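Local structure of succinoglycan biosynthesis protein (2RAD) at residues A[43-48]-A[383-388]; A[90-95]-A[143-148]; A[214-219]-A[264-269]; A[332-337]-A[426-431]. The protein is of unknown function but binds calcium and belongs to the erythromycin esterase-like family, so it may act as a hydrolase. All coordinates share one frame; numbering follows the deposited sequence.

Contact 1 (A[43-48]-A[383-388])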
loop_
_atom_site.group_PDB
_atom_site.type_symbol
_atom_site.label_atom_id
_atom_site.label_comp_id
_atom_site.label_asym_id
_atom_site.label_seq_id
_atom_site.Cartn_x
_atom_site.Cartn_y
_atom_site.Cartn_z
ATOM N N ALA A 43 28.828 -11.102 -8.557
ATOM C CA ALA A 43 27.757 -11.180 -7.580
ATOM C C ALA A 43 28.468 -10.887 -6.255
ATOM O O ALA A 43 27.910 -11.070 -5.170
ATOM C CB ALA A 43 27.148 -12.580 -7.574
ATOM N N LYS A 44 29.718 -10.436 -6.382
ATOM C CA LYS A 44 30.580 -10.094 -5.249
ATOM C C LYS A 44 30.246 -8.692 -4.772
ATOM O O LYS A 44 30.285 -8.403 -3.572
ATOM C CB LYS A 44 32.055 -10.147 -5.664
ATOM C CG LYS A 44 33.040 -9.700 -4.581
ATOM C CD LYS A 44 34.488 -9.774 -5.077
ATOM C CE LYS A 44 35.497 -9.487 -3.964
ATOM N NZ LYS A 44 36.912 -9.611 -4.432
ATOM N N TRP A 45 29.935 -7.819 -5.726
ATOM C CA TRP A 45 29.578 -6.446 -5.401
ATOM C C TRP A 45 28.316 -6.505 -4.555
ATOM O O TRP A 45 28.163 -5.750 -3.590
ATOM C CB TRP A 45 29.288 -5.650 -6.663
ATOM C CG TRP A 45 29.009 -4.227 -6.359
ATOM C CD1 TRP A 45 29.925 -3.246 -6.169
ATOM C CD2 TRP A 45 27.723 -3.624 -6.164
ATOM N NE1 TRP A 45 29.297 -2.062 -5.870
ATOM C CE2 TRP A 45 27.944 -2.267 -5.860
ATOM C CE3 TRP A 45 26.409 -4.099 -6.217
ATOM C CZ2 TRP A 45 26.897 -1.374 -5.612
ATOM C CZ3 TRP A 45 25.366 -3.210 -5.971
ATOM C CH2 TRP A 45 25.619 -1.863 -5.672
ATOM N N LEU A 46 27.416 -7.408 -4.941
ATOM C CA LEU A 46 26.159 -7.607 -4.231
ATOM C C LEU A 46 26.443 -8.145 -2.837
ATOM O O LEU A 46 25.689 -7.875 -1.906
ATOM C CB LEU A 46 25.245 -8.577 -4.983
ATOM C CG LEU A 46 24.736 -8.065 -6.328
ATOM C CD1 LEU A 46 25.856 -8.122 -7.354
ATOM C CD2 LEU A 46 23.567 -8.909 -6.792
ATOM N N GLU A 47 27.522 -8.910 -2.689
ATOM C CA GLU A 47 27.887 -9.441 -1.377
ATOM C C GLU A 47 28.654 -8.373 -0.615
ATOM O O GLU A 47 28.578 -8.282 0.612
ATOM C CB GLU A 47 28.766 -10.689 -1.503
ATOM C CG GLU A 47 28.025 -11.956 -1.864
ATOM C CD GLU A 47 28.552 -13.157 -1.100
ATOM O OE1 GLU A 47 29.780 -13.373 -1.109
ATOM O OE2 GLU A 47 27.742 -13.884 -0.487
ATOM N N ALA A 48 29.385 -7.558 -1.363
ATOM C CA ALA A 48 30.189 -6.502 -0.782
ATOM C C ALA A 48 29.358 -5.386 -0.168
ATOM O O ALA A 48 29.615 -4.977 0.969
ATOM C CB ALA A 48 31.111 -5.937 -1.833
ATOM N N PHE A 383 19.396 -9.703 3.629
ATOM C CA PHE A 383 20.299 -8.567 3.519
ATOM C C PHE A 383 19.638 -7.508 2.672
ATOM O O PHE A 383 18.790 -7.829 1.845
ATOM C CB PHE A 383 21.610 -8.975 2.834
ATOM C CG PHE A 383 21.446 -9.409 1.389
ATOM C CD1 PHE A 383 20.982 -10.682 1.074
ATOM C CD2 PHE A 383 21.753 -8.534 0.342
ATOM C CE1 PHE A 383 20.830 -11.082 -0.277
ATOM C CE2 PHE A 383 21.604 -8.919 -1.007
ATOM C CZ PHE A 383 21.143 -10.191 -1.316
ATOM N N PHE A 384 20.004 -6.246 2.881
ATOM C CA PHE A 384 19.465 -5.172 2.053
ATOM C C PHE A 384 20.624 -4.390 1.463
ATOM O O PHE A 384 21.700 -4.348 2.038
ATOM C CB PHE A 384 18.520 -4.250 2.828
ATOM C CG PHE A 384 19.133 -3.572 4.013
ATOM C CD1 PHE A 384 19.331 -4.263 5.208
ATOM C CD2 PHE A 384 19.402 -2.210 3.978
ATOM C CE1 PHE A 384 19.770 -3.601 6.352
ATOM C CE2 PHE A 384 19.843 -1.542 5.114
ATOM C CZ PHE A 384 20.024 -2.238 6.303
ATOM N N ILE A 385 20.402 -3.778 0.309
ATOM C CA ILE A 385 21.447 -3.039 -0.384
ATOM C C ILE A 385 20.876 -1.801 -1.070
ATOM O O ILE A 385 19.779 -1.849 -1.639
ATOM C CB ILE A 385 22.095 -3.960 -1.437
ATOM C CG1 ILE A 385 23.035 -3.188 -2.355
ATOM C CG2 ILE A 385 21.011 -4.604 -2.271
ATOM C CD1 ILE A 385 23.797 -4.100 -3.323
ATOM N N ASP A 386 21.612 -0.693 -0.996
ATOM C CA ASP A 386 21.190 0.555 -1.632
ATOM C C ASP A 386 21.601 0.423 -3.094
ATOM O O ASP A 386 22.794 0.375 -3.404
ATOM C CB ASP A 386 21.886 1.768 -0.992
ATOM C CG ASP A 386 21.455 3.103 -1.618
ATOM O OD1 ASP A 386 21.558 3.250 -2.852
ATOM O OD2 ASP A 386 21.021 4.016 -0.882
ATOM N N LEU A 387 20.611 0.357 -3.983
ATOM C CA LEU A 387 20.865 0.194 -5.407
ATOM C C LEU A 387 21.354 1.462 -6.100
ATOM O O LEU A 387 21.935 1.391 -7.184
ATOM C CB LEU A 387 19.604 -0.315 -6.112
ATOM C CG LEU A 387 18.945 -1.593 -5.582
ATOM C CD1 LEU A 387 17.757 -1.922 -6.466
ATOM C CD2 LEU A 387 19.926 -2.755 -5.562
ATOM N N ARG A 388 21.117 2.615 -5.476
ATOM C CA ARG A 388 21.527 3.915 -6.029
ATOM C C ARG A 388 23.041 4.156 -6.026
ATOM O O ARG A 388 23.559 4.876 -6.882
ATOM C CB ARG A 388 20.862 5.052 -5.253
ATOM C CG ARG A 388 19.382 5.195 -5.478
ATOM C CD ARG A 388 18.768 6.091 -4.407
ATOM N NE ARG A 388 19.023 5.577 -3.062
ATOM C CZ ARG A 388 18.542 6.122 -1.948
ATOM N NH1 ARG A 388 17.775 7.201 -2.008
ATOM N NH2 ARG A 388 18.827 5.589 -0.774
#
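The six-membered part of the Trp45 indole lies against the end of Ile385, whose CD1 reaches into the neighbourhood of three ring carbons, CE3, CZ3 and CH2. Ile385 CD1 lies 3.7 Å from Trp45 CH2. The approach is slanting, so the pair is a plain apolar contact and not an ordered stack. Two extended side chains make it possible: Trp45 carries CG opposite its backbone N (chi1 -176°), which swings the indole toward the strand although its CB does not aim there, and Ile385 runs out almost fully stretched at both of its torsions. Ile385 CD1 also lies 4.3 Å from Leu46 CA, against the helix backbone itself. Two residues earlier in the strand, Phe383 brings ring atom CE2 to 4.3 Å from Leu46 O. No hydrogen bond spans the two segments. Within 383-388, Asp386 and Arg388 form a salt bridge in which Arg388 NH2 lies 2.7 Å from Asp386 OD2, and Arg388 NH2 is also bonded to Met71 O. The indole is stacked with His49 and touches Ala390 as well. The short helix thus packs crosswise on the strand: the local axes of 44-48 and 383-386 pass 9.3 Å apart at 102°. Strand 382-386 runs antiparallel between strand 51-52 and strand 429-436, while helix 68-72 receives the side chains of Phe384 and Asp386.

Contact 2 (A[90-95]-A[143-148])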
loop_
_atom_site.group_PDB
_atom_site.type_symbol
_atom_site.label_atom_id
_atom_site.label_comp_id
_atom_site.label_asym_id
_atom_site.label_seq_id
_atom_site.Cartn_x
_atom_site.Cartn_y
_atom_site.Cartn_z
ATOM N N VAL A 90 8.132 -12.169 4.305
ATOM C CA VAL A 90 8.088 -10.846 3.714
ATOM C C VAL A 90 7.273 -9.951 4.609
ATOM O O VAL A 90 7.658 -8.810 4.858
ATOM C CB VAL A 90 7.487 -10.850 2.319
ATOM C CG1 VAL A 90 7.778 -9.513 1.646
ATOM C CG2 VAL A 90 8.060 -11.995 1.519
ATOM N N PHE A 91 6.158 -10.468 5.112
ATOM C CA PHE A 91 5.334 -9.665 6.011
ATOM C C PHE A 91 6.117 -9.211 7.240
ATOM O O PHE A 91 6.159 -8.021 7.563
ATOM C CB PHE A 91 4.106 -10.439 6.498
ATOM C CG PHE A 91 2.981 -10.477 5.519
ATOM C CD1 PHE A 91 2.786 -9.438 4.606
ATOM C CD2 PHE A 91 2.101 -11.539 5.522
ATOM C CE1 PHE A 91 1.722 -9.459 3.701
ATOM C CE2 PHE A 91 1.028 -11.580 4.625
ATOM C CZ PHE A 91 0.842 -10.533 3.712
ATOM N N THR A 92 6.735 -10.169 7.929
ATOM C CA THR A 92 7.478 -9.843 9.137
ATOM C C THR A 92 8.669 -8.918 8.897
ATOM O O THR A 92 8.917 -8.017 9.705
ATOM C CB THR A 92 7.932 -11.129 9.904
ATOM O OG1 THR A 92 8.718 -11.954 9.041
ATOM C CG2 THR A 92 6.718 -11.922 10.397
HETATM N N MSE A 93 9.391 -9.112 7.791
HETATM C CA MSE A 93 10.547 -8.257 7.489
HETATM C C MSE A 93 10.069 -6.820 7.256
HETATM O O MSE A 93 10.718 -5.871 7.698
HETATM C CB MSE A 93 11.322 -8.784 6.270
HETATM C CG MSE A 93 12.675 -8.112 6.029
HETATM SE SE MSE A 93 13.859 -8.016 7.592
HETATM C CE MSE A 93 14.638 -9.762 7.437
ATOM N N LYS A 94 8.941 -6.648 6.567
ATOM C CA LYS A 94 8.420 -5.296 6.378
ATOM C C LYS A 94 7.996 -4.774 7.760
ATOM O O LYS A 94 8.165 -3.595 8.066
ATOM C CB LYS A 94 7.228 -5.288 5.413
ATOM C CG LYS A 94 7.618 -5.312 3.934
ATOM C CD LYS A 94 6.402 -5.361 3.034
ATOM C CE LYS A 94 5.507 -4.150 3.285
ATOM N NZ LYS A 94 4.220 -4.154 2.512
ATOM N N HIS A 95 7.458 -5.668 8.589
ATOM C CA HIS A 95 7.033 -5.328 9.938
ATOM C C HIS A 95 8.210 -4.737 10.694
ATOM O O HIS A 95 8.070 -3.723 11.384
ATOM C CB HIS A 95 6.533 -6.586 10.643
ATOM C CG HIS A 95 6.211 -6.398 12.095
ATOM N ND1 HIS A 95 5.450 -7.304 12.803
ATOM C CD2 HIS A 95 6.568 -5.436 12.980
ATOM C CE1 HIS A 95 5.350 -6.907 14.060
ATOM N NE2 HIS A 95 6.019 -5.776 14.193
ATOM N N THR A 143 -3.850 -12.346 7.999
ATOM C CA THR A 143 -2.801 -13.268 8.408
ATOM C C THR A 143 -2.332 -12.893 9.806
ATOM O O THR A 143 -2.510 -11.750 10.236
ATOM C CB THR A 143 -1.568 -13.223 7.455
ATOM O OG1 THR A 143 -1.197 -11.861 7.214
ATOM C CG2 THR A 143 -1.861 -13.928 6.145
ATOM N N LYS A 144 -1.729 -13.847 10.513
ATOM C CA LYS A 144 -1.213 -13.577 11.851
ATOM C C LYS A 144 -0.208 -12.423 11.803
ATOM O O LYS A 144 -0.158 -11.600 12.719
ATOM C CB LYS A 144 -0.559 -14.831 12.447
ATOM C CG LYS A 144 -1.278 -15.344 13.707
ATOM C CD LYS A 144 -0.776 -16.712 14.193
ATOM C CE LYS A 144 -1.165 -17.846 13.249
ATOM N NZ LYS A 144 -0.948 -19.164 13.909
ATOM N N GLU A 145 0.570 -12.352 10.726
ATOM C CA GLU A 145 1.558 -11.290 10.554
ATOM C C GLU A 145 0.929 -9.902 10.491
ATOM O O GLU A 145 1.536 -8.933 10.917
ATOM C CB GLU A 145 2.380 -11.532 9.286
ATOM C CG GLU A 145 3.181 -12.812 9.310
ATOM C CD GLU A 145 2.527 -13.921 8.539
ATOM O OE1 GLU A 145 1.284 -14.036 8.590
ATOM O OE2 GLU A 145 3.256 -14.693 7.880
HETATM N N MSE A 146 -0.283 -9.793 9.963
HETATM C CA MSE A 146 -0.918 -8.487 9.884
HETATM C C MSE A 146 -1.476 -8.069 11.234
HETATM O O MSE A 146 -1.484 -6.883 11.571
HETATM C CB MSE A 146 -2.041 -8.497 8.850
HETATM C CG MSE A 146 -1.550 -8.612 7.415
HETATM SE SE MSE A 146 -0.250 -7.236 6.967
HETATM C CE MSE A 146 -1.189 -5.683 7.699
ATOM N N LEU A 147 -1.951 -9.055 11.996
ATOM C CA LEU A 147 -2.513 -8.824 13.321
ATOM C C LEU A 147 -1.362 -8.535 14.270
ATOM O O LEU A 147 -1.515 -7.801 15.242
ATOM C CB LEU A 147 -3.279 -10.056 13.785
ATOM C CG LEU A 147 -4.425 -10.471 12.870
ATOM C CD1 LEU A 147 -4.861 -11.883 13.211
ATOM C CD2 LEU A 147 -5.567 -9.457 12.978
ATOM N N ASP A 148 -0.208 -9.126 13.997
ATOM C CA ASP A 148 0.960 -8.869 14.817
ATOM C C ASP A 148 1.348 -7.418 14.585
ATOM O O ASP A 148 1.433 -6.626 15.536
ATOM C CB ASP A 148 2.117 -9.785 14.411
ATOM C CG ASP A 148 2.218 -11.028 15.288
ATOM O OD1 ASP A 148 2.503 -10.870 16.493
ATOM O OD2 ASP A 148 2.013 -12.156 14.781
#
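The Phe91 ring has the selenium of selenomethionine Met146 over one face, 4.6 Å from the ring centroid, and the carboxyl carbon CD of Glu145 at its edge, in plane. The ring and carboxylate planes stand 79° apart. The Thr143 side chain crosses that of Phe91 at about a right angle, Thr143 OG1 lying 3.4 Å from Phe91 CE2. With chi1 at -80°, CG of Phe91 lies beside the backbone N and opposite the carbonyl carbon, which directs the ring to the start of the second helix. Nearer the backbones, aliphatic parts meet: CB of Phe91 is 3.5 Å from CB of Glu145, and CG2 of Thr92 is 3.8 Å from Glu145 CG. Selenium over a phenyl face is a Met-aromatic contact, here set between two nearly parallel helices, 88-103 and 144-158, whose local axes are inclined by 14° and pass 9.4 Å apart. Thr143 occupies the N-cap position of the latter. Buried polar ends find partners outside the pair: Thr92 OG1 bonds to Thr56 O, and Glu145 OE1 accepts from Gln440 N. Trp304 touches both Phe91 and Met146, and the Phe91 side chain lies about 5 Å from that of the calcium ligand His85.

Contact 3 (A[214-219]-A[264-269]); sequences NTFESL and QFTTML
Both phenylalanines extend with CG opposite the backbone N, chi1 -161° in Phe216 and 176° in Phe265, which carries each ring off its helix toward the other. They form a T-shaped (edge-to-face) pair in which Phe265 supplies the edge and Phe216 the face, with centroids 5.6 Å apart and planes at 67°. The two side chains run in opposite senses, one alongside the other, and Phe265 CE1 comes to 4.0 Å from Phe216 CG. Leu269 packs beside this pair, its CD2 3.6 Å from Phe216 CB, while its other methyl, CD1, lies over one face of the Phe265 ring. At the far end of the Phe216 ring, CZ is 3.7 Å from Thr266 OG1. The contact joins the last turn of helix 213-217 to the last turn of the long helix 250-268, in an all-helical part of the chain where helix 223-240 adds Tyr227 and Glu223 against Phe216. Beyond the rings the chemistry turns polar. The bent Glu217 chain brings OE1 to 3.3 Å from Leu269 CA, and that oxygen accepts from Ala270 N, just past the end of helix 250-268. Ser218 OG donates to Asn214 O at 2.8 Å, just after the end of helix 213-217.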
loop_
_atom_site.group_PDB
_atom_site.type_symbol
_atom_site.label_atom_id
_atom_site.label_comp_id
_atom_site.label_asym_id
_atom_site.label_seq_id
_atom_site.Cartn_x
_atom_site.Cartn_y
_atom_site.Cartn_z
ATOM N N ASN A 214 -19.070 -4.695 -7.505
ATOM C CA ASN A 214 -19.985 -5.378 -8.395
ATOM C C ASN A 214 -21.336 -4.689 -8.357
ATOM O O ASN A 214 -21.939 -4.446 -9.405
ATOM C CB ASN A 214 -20.093 -6.854 -8.009
ATOM C CG ASN A 214 -18.818 -7.630 -8.338
ATOM O OD1 ASN A 214 -18.737 -8.845 -8.143
ATOM N ND2 ASN A 214 -17.813 -6.920 -8.845
ATOM N N THR A 215 -21.792 -4.338 -7.156
ATOM C CA THR A 215 -23.083 -3.666 -6.987
ATOM C C THR A 215 -23.135 -2.330 -7.742
ATOM O O THR A 215 -24.210 -1.783 -7.972
ATOM C CB THR A 215 -23.409 -3.419 -5.479
ATOM O OG1 THR A 215 -23.278 -4.645 -4.748
ATOM C CG2 THR A 215 -24.841 -2.920 -5.318
ATOM N N PHE A 216 -21.978 -1.810 -8.133
ATOM C CA PHE A 216 -21.949 -0.555 -8.870
ATOM C C PHE A 216 -21.709 -0.824 -10.360
ATOM O O PHE A 216 -22.475 -0.370 -11.204
ATOM C CB PHE A 216 -20.851 0.367 -8.330
ATOM C CG PHE A 216 -21.030 1.815 -8.707
ATOM C CD1 PHE A 216 -21.906 2.635 -7.992
ATOM C CD2 PHE A 216 -20.326 2.362 -9.777
ATOM C CE1 PHE A 216 -22.075 3.987 -8.341
ATOM C CE2 PHE A 216 -20.487 3.713 -10.136
ATOM C CZ PHE A 216 -21.361 4.523 -9.417
ATOM N N GLU A 217 -20.656 -1.570 -10.684
ATOM C CA GLU A 217 -20.346 -1.861 -12.084
ATOM C C GLU A 217 -21.537 -2.424 -12.835
ATOM O O GLU A 217 -21.553 -2.428 -14.067
ATOM C CB GLU A 217 -19.153 -2.824 -12.196
ATOM C CG GLU A 217 -17.785 -2.120 -12.214
ATOM C CD GLU A 217 -17.576 -1.222 -13.452
ATOM O OE1 GLU A 217 -16.646 -0.379 -13.442
ATOM O OE2 GLU A 217 -18.335 -1.366 -14.438
ATOM N N SER A 218 -22.536 -2.889 -12.092
ATOM C CA SER A 218 -23.731 -3.445 -12.707
ATOM C C SER A 218 -24.929 -2.490 -12.641
ATOM O O SER A 218 -25.977 -2.835 -12.101
ATOM C CB SER A 218 -24.083 -4.788 -12.060
ATOM O OG SER A 218 -24.406 -4.632 -10.691
ATOM N N LEU A 219 -24.758 -1.281 -13.172
ATOM C CA LEU A 219 -25.829 -0.287 -13.223
ATOM C C LEU A 219 -25.928 0.168 -14.687
ATOM O O LEU A 219 -25.787 -0.654 -15.594
ATOM C CB LEU A 219 -25.519 0.912 -12.316
ATOM C CG LEU A 219 -25.444 0.749 -10.791
ATOM C CD1 LEU A 219 -25.207 2.111 -10.160
ATOM C CD2 LEU A 219 -26.724 0.142 -10.258
ATOM N N GLN A 264 -13.767 9.154 -5.742
ATOM C CA GLN A 264 -12.802 8.195 -6.263
ATOM C C GLN A 264 -13.512 6.922 -6.707
ATOM O O GLN A 264 -13.494 6.582 -7.884
ATOM C CB GLN A 264 -11.760 7.864 -5.193
ATOM C CG GLN A 264 -11.023 9.085 -4.644
ATOM C CD GLN A 264 -9.825 8.714 -3.784
ATOM O OE1 GLN A 264 -9.759 7.614 -3.248
ATOM N NE2 GLN A 264 -8.880 9.638 -3.637
ATOM N N PHE A 265 -14.148 6.234 -5.767
ATOM C CA PHE A 265 -14.875 4.992 -6.055
ATOM C C PHE A 265 -15.860 5.114 -7.214
ATOM O O PHE A 265 -15.912 4.294 -8.131
ATOM C CB PHE A 265 -15.646 4.547 -4.802
ATOM C CG PHE A 265 -16.501 3.327 -5.006
ATOM C CD1 PHE A 265 -17.832 3.446 -5.388
ATOM C CD2 PHE A 265 -15.968 2.055 -4.832
ATOM C CE1 PHE A 265 -18.621 2.310 -5.592
ATOM C CE2 PHE A 265 -16.746 0.910 -5.035
ATOM C CZ PHE A 265 -18.075 1.041 -5.415
ATOM N N THR A 266 -16.664 6.156 -7.123
ATOM C CA THR A 266 -17.697 6.471 -8.086
ATOM C C THR A 266 -17.090 6.790 -9.459
ATOM O O THR A 266 -17.691 6.528 -10.500
ATOM C CB THR A 266 -18.512 7.657 -7.505
ATOM O OG1 THR A 266 -19.893 7.302 -7.456
ATOM C CG2 THR A 266 -18.290 8.933 -8.292
ATOM N N THR A 267 -15.873 7.327 -9.427
ATOM C CA THR A 267 -15.122 7.721 -10.609
ATOM C C THR A 267 -14.560 6.579 -11.443
ATOM O O THR A 267 -14.823 6.511 -12.637
ATOM C CB THR A 267 -13.912 8.628 -10.230
ATOM O OG1 THR A 267 -14.369 9.799 -9.545
ATOM C CG2 THR A 267 -13.135 9.047 -11.481
HETATM N N MSE A 268 -13.765 5.701 -10.829
HETATM C CA MSE A 268 -13.144 4.611 -11.582
HETATM C C MSE A 268 -14.138 3.595 -12.083
HETATM O O MSE A 268 -14.021 3.118 -13.214
HETATM C CB MSE A 268 -12.051 3.916 -10.766
HETATM C CG MSE A 268 -12.505 3.260 -9.480
HETATM SE SE MSE A 268 -11.098 2.172 -8.674
HETATM C CE MSE A 268 -12.117 1.359 -7.234
ATOM N N LEU A 269 -15.105 3.248 -11.243
ATOM C CA LEU A 269 -16.131 2.315 -11.663
ATOM C C LEU A 269 -17.109 3.165 -12.439
ATOM O O LEU A 269 -17.405 4.296 -12.045
ATOM C CB LEU A 269 -16.869 1.708 -10.474
ATOM C CG LEU A 269 -16.231 0.660 -9.577
ATOM C CD1 LEU A 269 -15.154 1.284 -8.735
ATOM C CD2 LEU A 269 -17.300 0.081 -8.684
#

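Contact 4 (A[332-337]-A[426-431]); sequences YGKRYV and AFDILV
Val337 and Asp428 stand across from each other with CA atoms 6.0 Å apart, at the start of strand 336-344 and just ahead of strand 429-436. The carboxylate of Asp428 is directed into the opposing segment by CG lying opposite its own carbonyl carbon (chi1 -67°), and its two oxygens take different tasks. Asp428 OD1 faces the solvent-exposed Lys334, whose bent chain brings NZ to 3.1 Å from it in a salt bridge with a weak hydrogen bond. Asp428 OD2 lies beside Val337, 3.4 Å from its CG1, and accepts from Ser338 N; Lys312 forms a long, weak ion pair with the same oxygen. Apart from the carboxylate, Val337 CG1 meets Ile429 CD1 at 3.5 Å. The contact lies where two neighbouring parallel strands of the mixed sheet begin, and there a buried aspartate binds the backbone of the adjoining strand.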
loop_
_atom_site.group_PDB
_atom_site.type_symbol
_atom_site.label_atom_id
_atom_site.label_comp_id
_atom_site.label_asym_id
_atom_site.label_seq_id
_atom_site.Cartn_x
_atom_site.Cartn_y
_atom_site.Cartn_z
ATOM N N TYR A 332 6.785 13.982 -5.353
ATOM C CA TYR A 332 7.748 14.224 -4.270
ATOM C C TYR A 332 9.179 14.273 -4.753
ATOM O O TYR A 332 10.074 14.737 -4.047
ATOM C CB TYR A 332 7.651 13.128 -3.210
ATOM C CG TYR A 332 6.414 13.244 -2.382
ATOM C CD1 TYR A 332 5.194 12.759 -2.841
ATOM C CD2 TYR A 332 6.441 13.919 -1.167
ATOM C CE1 TYR A 332 4.032 12.954 -2.100
ATOM C CE2 TYR A 332 5.288 14.116 -0.422
ATOM C CZ TYR A 332 4.095 13.637 -0.892
ATOM O OH TYR A 332 2.975 13.866 -0.145
ATOM N N GLY A 333 9.396 13.783 -5.963
ATOM C CA GLY A 333 10.747 13.752 -6.465
ATOM C C GLY A 333 11.524 12.747 -5.629
ATOM O O GLY A 333 11.121 11.592 -5.492
ATOM N N LYS A 334 12.630 13.184 -5.040
ATOM C CA LYS A 334 13.429 12.270 -4.245
ATOM C C LYS A 334 13.017 12.224 -2.786
ATOM O O LYS A 334 13.714 11.628 -1.965
ATOM C CB LYS A 334 14.919 12.602 -4.389
ATOM C CG LYS A 334 15.556 11.981 -5.639
ATOM C CD LYS A 334 15.454 10.440 -5.588
ATOM C CE LYS A 334 16.058 9.739 -6.816
ATOM N NZ LYS A 334 15.884 8.246 -6.758
ATOM N N ARG A 335 11.888 12.858 -2.467
ATOM C CA ARG A 335 11.375 12.845 -1.106
ATOM C C ARG A 335 10.610 11.530 -0.948
ATOM O O ARG A 335 10.145 11.175 0.137
ATOM C CB ARG A 335 10.474 14.053 -0.848
ATOM C CG ARG A 335 11.228 15.341 -0.569
ATOM C CD ARG A 335 10.286 16.429 -0.060
ATOM N NE ARG A 335 9.476 17.039 -1.116
ATOM C CZ ARG A 335 8.198 17.405 -0.983
ATOM N NH1 ARG A 335 7.550 17.222 0.171
ATOM N NH2 ARG A 335 7.566 17.963 -2.011
ATOM N N TYR A 336 10.485 10.804 -2.052
ATOM C CA TYR A 336 9.835 9.515 -2.015
ATOM C C TYR A 336 10.897 8.460 -2.227
ATOM O O TYR A 336 11.527 8.428 -3.277
ATOM C CB TYR A 336 8.805 9.390 -3.123
ATOM C CG TYR A 336 8.221 7.999 -3.215
ATOM C CD1 TYR A 336 7.751 7.352 -2.080
ATOM C CD2 TYR A 336 8.137 7.333 -4.434
ATOM C CE1 TYR A 336 7.220 6.087 -2.155
ATOM C CE2 TYR A 336 7.605 6.064 -4.523
ATOM C CZ TYR A 336 7.152 5.449 -3.386
ATOM O OH TYR A 336 6.626 4.200 -3.460
ATOM N N VAL A 337 11.108 7.609 -1.232
ATOM C CA VAL A 337 12.101 6.550 -1.342
ATOM C C VAL A 337 11.382 5.211 -1.357
ATOM O O VAL A 337 10.555 4.939 -0.494
ATOM C CB VAL A 337 13.062 6.581 -0.159
ATOM C CG1 VAL A 337 13.943 5.367 -0.179
ATOM C CG2 VAL A 337 13.901 7.844 -0.215
ATOM N N ALA A 426 13.444 1.119 -10.371
ATOM C CA ALA A 426 12.199 0.805 -9.676
ATOM C C ALA A 426 12.254 1.048 -8.180
ATOM O O ALA A 426 11.299 1.552 -7.602
ATOM C CB ALA A 426 11.808 -0.637 -9.950
ATOM N N PHE A 427 13.375 0.695 -7.558
ATOM C CA PHE A 427 13.540 0.870 -6.115
ATOM C C PHE A 427 14.838 1.556 -5.748
ATOM O O PHE A 427 15.840 1.441 -6.464
ATOM C CB PHE A 427 13.497 -0.485 -5.404
ATOM C CG PHE A 427 12.266 -1.263 -5.690
ATOM C CD1 PHE A 427 11.012 -0.729 -5.398
ATOM C CD2 PHE A 427 12.342 -2.502 -6.315
ATOM C CE1 PHE A 427 9.848 -1.413 -5.727
ATOM C CE2 PHE A 427 11.182 -3.199 -6.649
ATOM C CZ PHE A 427 9.933 -2.651 -6.357
ATOM N N ASP A 428 14.815 2.265 -4.621
ATOM C CA ASP A 428 16.001 2.945 -4.133
ATOM C C ASP A 428 16.767 1.903 -3.334
ATOM O O ASP A 428 17.987 1.793 -3.437
ATOM C CB ASP A 428 15.620 4.129 -3.237
ATOM C CG ASP A 428 14.916 5.248 -3.997
ATOM O OD1 ASP A 428 15.471 5.720 -5.018
ATOM O OD2 ASP A 428 13.817 5.672 -3.568
ATOM N N ILE A 429 16.027 1.120 -2.555
ATOM C CA ILE A 429 16.602 0.077 -1.712
ATOM C C ILE A 429 15.930 -1.236 -2.035
ATOM O O ILE A 429 14.775 -1.244 -2.430
ATOM C CB ILE A 429 16.341 0.340 -0.208
ATOM C CG1 ILE A 429 17.050 1.616 0.247
ATOM C CG2 ILE A 429 16.801 -0.849 0.613
ATOM C CD1 ILE A 429 16.378 2.891 -0.184
ATOM N N LEU A 430 16.649 -2.343 -1.851
ATOM C CA LEU A 430 16.082 -3.672 -2.087
ATOM C C LEU A 430 16.360 -4.599 -0.905
ATOM O O LEU A 430 17.478 -4.664 -0.409
ATOM C CB LEU A 430 16.670 -4.272 -3.349
ATOM C CG LEU A 430 15.863 -5.454 -3.855
ATOM C CD1 LEU A 430 15.539 -5.229 -5.311
ATOM C CD2 LEU A 430 16.643 -6.732 -3.666
ATOM N N VAL A 431 15.341 -5.304 -0.436
ATOM C CA VAL A 431 15.516 -6.230 0.681
ATOM C C VAL A 431 15.356 -7.652 0.144
ATOM O O VAL A 431 14.259 -8.052 -0.255
ATOM C CB VAL A 431 14.445 -6.025 1.782
ATOM C CG1 VAL A 431 14.748 -6.910 2.964
ATOM C CG2 VAL A 431 14.379 -4.576 2.193
#

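In the fold
Contacts 1 and 4 share the mixed sheet: strands 382-386 and 429-436 are neighbours, joined by probable backbone hydrogen bonds such as Ile385 N to Leu430 O. Contact 1 lies toward one margin of that sheet and is apolar, whereas contact 4, nearer the centre of the chain, adds a salt bridge. Contact 2 packs two helices and touches contact 4 through Met93 and Val431; it also lies closest to a calcium ligand. Contact 3 stands apart among helices and rests on an aromatic pair, its centre about 45 Å from that of contact 1 and on the opposite side of the chain's centre. All four are mainly buried, yet Asp148, Glu217 and Lys334 bring exposed residues to contacts 2, 3 and 4.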